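Local coordinates for uncharacterized protein Atu2773 (Agrobacterium tumefaciens, PDB 2QV5) that is of unknown function but belongs to the divergent polysaccharide deacetylase family, so it may act on carbohydrate or a related substrate, at residues Gln69-Met72 with Gln73-Arg76; Ala105-Ala109 with Lys110-Asp114. All coordinates share one frame; numbering follows the deposited sequence.

Contact 1 (Gln69-Met72 with Gln73-Arg76)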
loop_
_atom_site.group_PDB
_atom_site.type_symbol
_atom_site.label_atom_id
_atom_site.label_comp_id
_atom_site.label_asym_id
_atom_site.label_seq_id
_atom_site.Cartn_x
_atom_site.Cartn_y
_atom_site.Cartn_z
ATOM N N GLN A 69 -15.324 6.415 2.689
ATOM C CA GLN A 69 -16.382 5.403 2.638
ATOM C C GLN A 69 -16.944 5.217 1.222
ATOM O O GLN A 69 -17.186 4.079 0.797
ATOM C CB GLN A 69 -17.507 5.771 3.604
ATOM C CG GLN A 69 -18.289 4.593 4.127
ATOM C CD GLN A 69 -19.337 5.001 5.151
ATOM O OE1 GLN A 69 -20.501 4.612 5.050
ATOM N NE2 GLN A 69 -18.928 5.787 6.142
ATOM N N ARG A 70 -17.145 6.318 0.495
ATOM C CA ARG A 70 -17.601 6.237 -0.903
ATOM C C ARG A 70 -16.598 5.477 -1.777
ATOM O O ARG A 70 -16.968 4.534 -2.486
ATOM C CB ARG A 70 -17.849 7.630 -1.517
ATOM C CG ARG A 70 -18.303 7.534 -2.962
ATOM C CD ARG A 70 -18.000 8.767 -3.799
ATOM N NE ARG A 70 -18.596 8.603 -5.124
ATOM C CZ ARG A 70 -18.926 9.594 -5.945
ATOM N NH1 ARG A 70 -18.714 10.851 -5.600
ATOM N NH2 ARG A 70 -19.472 9.321 -7.120
ATOM N N TRP A 71 -15.331 5.886 -1.723
ATOM C CA TRP A 71 -14.310 5.272 -2.578
ATOM C C TRP A 71 -14.014 3.821 -2.149
ATOM O O TRP A 71 -13.735 2.974 -2.985
ATOM C CB TRP A 71 -13.049 6.160 -2.700
ATOM C CG TRP A 71 -13.395 7.524 -3.268
ATOM C CD1 TRP A 71 -13.167 8.734 -2.685
ATOM C CD2 TRP A 71 -14.097 7.797 -4.498
ATOM N NE1 TRP A 71 -13.662 9.741 -3.474
ATOM C CE2 TRP A 71 -14.240 9.197 -4.591
ATOM C CE3 TRP A 71 -14.608 6.994 -5.530
ATOM C CZ2 TRP A 71 -14.874 9.813 -5.672
ATOM C CZ3 TRP A 71 -15.244 7.610 -6.602
ATOM C CH2 TRP A 71 -15.378 9.006 -6.657
ATOM N N MET A 72 -14.142 3.551 -0.852
ATOM C CA MET A 72 -14.015 2.193 -0.274
ATOM C C MET A 72 -15.058 1.242 -0.915
ATOM O O MET A 72 -14.716 0.182 -1.464
ATOM C CB MET A 72 -14.255 2.296 1.244
ATOM C CG MET A 72 -13.538 1.346 2.183
ATOM S SD MET A 72 -14.741 0.769 3.423
ATOM C CE MET A 72 -15.454 -0.411 2.289
ATOM N N GLN A 73 -16.328 1.642 -0.862
ATOM C CA GLN A 73 -17.427 0.827 -1.392
ATOM C C GLN A 73 -17.342 0.625 -2.906
ATOM O O GLN A 73 -17.608 -0.473 -3.377
ATOM C CB GLN A 73 -18.788 1.436 -1.016
ATOM C CG GLN A 73 -19.099 1.417 0.483
ATOM C CD GLN A 73 -20.297 2.294 0.863
ATOM O OE1 GLN A 73 -21.150 2.615 0.029
ATOM N NE2 GLN A 73 -20.363 2.679 2.131
ATOM N N ASP A 74 -16.974 1.675 -3.648
ATOM C CA ASP A 74 -16.758 1.591 -5.093
ATOM C C ASP A 74 -15.619 0.627 -5.428
ATOM O O ASP A 74 -15.767 -0.233 -6.295
ATOM C CB ASP A 74 -16.440 2.973 -5.698
ATOM C CG ASP A 74 -17.650 3.911 -5.733
ATOM O OD1 ASP A 74 -18.706 3.604 -5.133
ATOM O OD2 ASP A 74 -17.534 4.980 -6.371
ATOM N N ALA A 75 -14.501 0.751 -4.723
ATOM C CA ALA A 75 -13.339 -0.117 -4.987
ATOM C C ALA A 75 -13.638 -1.592 -4.722
ATOM O O ALA A 75 -13.354 -2.444 -5.569
ATOM C CB ALA A 75 -12.143 0.342 -4.182
ATOM N N ARG A 76 -14.259 -1.876 -3.573
ATOM C CA ARG A 76 -14.591 -3.249 -3.184
ATOM C C ARG A 76 -15.699 -3.853 -4.045
ATOM O O ARG A 76 -15.714 -5.059 -4.276
ATOM C CB ARG A 76 -14.956 -3.332 -1.703
ATOM C CG ARG A 76 -13.792 -3.024 -0.759
ATOM C CD ARG A 76 -12.700 -4.065 -0.905
ATOM N NE ARG A 76 -13.107 -5.370 -0.392
ATOM C CZ ARG A 76 -12.414 -6.489 -0.570
ATOM N NH1 ARG A 76 -11.280 -6.470 -1.261
ATOM N NH2 ARG A 76 -12.860 -7.629 -0.059
#
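Ala75 N donates to Trp71 O at 2.9 Å, the shortest of four successive i to i+4 backbone bonds that define a regular alpha-helix from Gln69 to Arg76. This helix, 68-78, is the crossover of a beta-alpha-beta unit between the parallel strands 58-62 and 82-88. Gln73, Asp74 and Arg76 donate in the same way to Gln69, Arg70 and Met72.

Among the side chains, Asp74 is the meeting point of Arg70 and Trp71. Its OD2 lies 4.0 Å from Arg70 NE, a long salt bridge with the carboxylate turned 87° from the guanidinium plane, so the pairing is presumably more electrostatic than directional. The same OD2 stands 3.5 Å from Trp71 CZ3, at the benzo part of the indole. Arg70 in turn sends its CG anti to the backbone N (chi1 179°) and runs out extended, which lays CD over one indole face near the rim while the guanidinium has Trp71 CH2 over one of its own faces.

On the solvent side Gln69 and Gln73 run side by side in the same direction, their amide planes 48° apart. The buried side is different: Trp71 packs on Ser46, Gln47 and Ile50 of helix 43-52 and gives its NE1 proton to Gln43, and Ala75 reaches Leu59 and Phe61 of strand 58-62. Arg76 NH1 bonds to His80 O, beyond the end of the helix, while Arg76 CG remains 3.4 Å from Met72 O.

Contact 2 (Ala105-Ala109 with Lys110-Asp114)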
loop_
_atom_site.group_PDB
_atom_site.type_symbol
_atom_site.label_atom_id
_atom_site.label_comp_id
_atom_site.label_asym_id
_atom_site.label_seq_id
_atom_site.Cartn_x
_atom_site.Cartn_y
_atom_site.Cartn_z
ATOM N N ALA A 105 8.690 10.397 15.141
ATOM C CA ALA A 105 9.802 9.625 15.693
ATOM C C ALA A 105 10.092 9.881 17.181
ATOM O O ALA A 105 10.464 8.956 17.905
ATOM C CB ALA A 105 11.062 9.834 14.853
ATOM N N GLY A 106 9.908 11.120 17.628
ATOM C CA GLY A 106 10.236 11.506 19.002
ATOM C C GLY A 106 9.148 11.290 20.044
ATOM O O GLY A 106 9.420 11.346 21.243
ATOM N N ASP A 107 7.921 11.042 19.589
ATOM C CA ASP A 107 6.772 10.836 20.474
ATOM C C ASP A 107 6.795 9.447 21.123
ATOM O O ASP A 107 7.338 8.504 20.535
ATOM C CB ASP A 107 5.464 11.063 19.703
ATOM C CG ASP A 107 5.004 12.514 19.744
ATOM O OD1 ASP A 107 5.279 13.209 20.747
ATOM O OD2 ASP A 107 4.358 12.962 18.776
ATOM N N PRO A 108 6.222 9.315 22.346
ATOM C CA PRO A 108 6.191 7.999 22.995
ATOM C C PRO A 108 5.231 7.048 22.285
ATOM O O PRO A 108 4.326 7.507 21.582
ATOM C CB PRO A 108 5.680 8.313 24.403
ATOM C CG PRO A 108 4.873 9.550 24.243
ATOM C CD PRO A 108 5.581 10.347 23.188
ATOM N N ALA A 109 5.445 5.746 22.483
ATOM C CA ALA A 109 4.693 4.677 21.821
ATOM C C ALA A 109 3.179 4.860 21.856
ATOM O O ALA A 109 2.530 4.743 20.822
ATOM C CB ALA A 109 5.085 3.311 22.384
ATOM N N LYS A 110 2.632 5.195 23.025
ATOM C CA LYS A 110 1.178 5.333 23.196
ATOM C C LYS A 110 0.534 6.476 22.387
ATOM O O LYS A 110 -0.620 6.364 21.976
ATOM C CB LYS A 110 0.798 5.413 24.688
ATOM C CG LYS A 110 0.428 6.808 25.204
ATOM C CD LYS A 110 -0.390 6.739 26.493
ATOM C CE LYS A 110 -1.625 7.641 26.427
ATOM N NZ LYS A 110 -1.322 9.066 26.080
ATOM N N VAL A 111 1.280 7.555 22.145
ATOM C CA VAL A 111 0.775 8.692 21.376
ATOM C C VAL A 111 0.708 8.349 19.876
ATOM O O VAL A 111 -0.257 8.708 19.186
ATOM C CB VAL A 111 1.613 9.987 21.658
ATOM C CG1 VAL A 111 1.273 11.112 20.684
ATOM C CG2 VAL A 111 1.392 10.463 23.100
ATOM N N ASN A 112 1.729 7.648 19.388
ATOM C CA ASN A 112 1.757 7.183 18.002
ATOM C C ASN A 112 0.740 6.070 17.736
ATOM O O ASN A 112 0.148 6.027 16.657
ATOM C CB ASN A 112 3.161 6.711 17.605
ATOM C CG ASN A 112 4.105 7.864 17.263
ATOM O OD1 ASN A 112 3.681 8.946 16.869
ATOM N ND2 ASN A 112 5.400 7.615 17.397
ATOM N N ILE A 113 0.538 5.181 18.710
ATOM C CA ILE A 113 -0.446 4.085 18.575
ATOM C C ILE A 113 -1.880 4.633 18.505
ATOM O O ILE A 113 -2.706 4.129 17.745
ATOM C CB ILE A 113 -0.287 2.983 19.679
ATOM C CG1 ILE A 113 1.076 2.275 19.597
ATOM C CG2 ILE A 113 -1.398 1.922 19.594
ATOM C CD1 ILE A 113 1.299 1.396 18.372
ATOM N N ASP A 114 -2.154 5.688 19.272
ATOM C CA ASP A 114 -3.436 6.388 19.208
ATOM C C ASP A 114 -3.680 7.049 17.849
ATOM O O ASP A 114 -4.795 7.016 17.335
ATOM C CB ASP A 114 -3.539 7.430 20.330
ATOM C CG ASP A 114 -3.839 6.799 21.690
ATOM O OD1 ASP A 114 -4.560 5.770 21.729
ATOM O OD2 ASP A 114 -3.361 7.330 22.722
#
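This is a helix N-terminus contact, in which the loop residues Asp107 and Pro108 meet the first turn of helix 109-120, at the protein surface after strand 82-88. Pro108 occupies the N-cap position, and the evidence lies in its carbonyl: Pro108 O accepts from Val111 N at 3.1 Å and, weakly, from Asn112 N at 3.4 Å. The two bonds differ in shape. The Val111 bond is bent, with an N-H...O angle of 135° and the donor well above the carbonyl plane, whereas the weak one is straighter at 165°. Ala109 O then takes Ile113 N at 2.9 Å, the first strong i to i+4 bond of the turn.

An apolar contact lies over this backbone junction. The Pro108 ring meets Val111 obliquely, Pro108 CG to Val111 CG2 at 3.8 Å, because CG2 lies beside the backbone N, on the side of the incoming loop. The other valine methyl, Val111 CG1, stands 4.1 Å from Asp107 OD2. Ile113 lays its CG1 only 3.1 Å from Ala109 O, a tight approach.

Asp107 and Asn112 come together more loosely, Asp107 CB to Asn112 OD1 at 4.0 Å, and their polar ends find partners just before and just after the two segments. Arg115 NH2 bridges the two, forming a salt bridge with Asp107 OD2 and a hydrogen bond with Asn112 OD1, and Asn112 ND2 donates to Leu104 O, tying the loop back to the helix. Around this corner, Ala109 packs on Pro146 and Ile113 on Asp150, both in helix 141-153, which flanks helix 109-120.

How the contacts relate
Contacts 1 and 2 follow each other along the chain, with centres 30 Å apart and nearest atoms about 18 Å apart, so neither touches the other. Strand 82-88 lies between them in sequence: contact 1 is on the helix that leads into it, contact 2 on the loop and helix that come after. Contact 1 is partly buried, mid-helix, with one face against the sheet and helix 43-52; contact 2 is a surface contact at a helix start. Their chemistry follows. Regular backbone bonding and an arginine chain laid over the rim of an indole face mark the first, whereas a shared proline carbonyl and an arginine-bridged acid and amide mark the second.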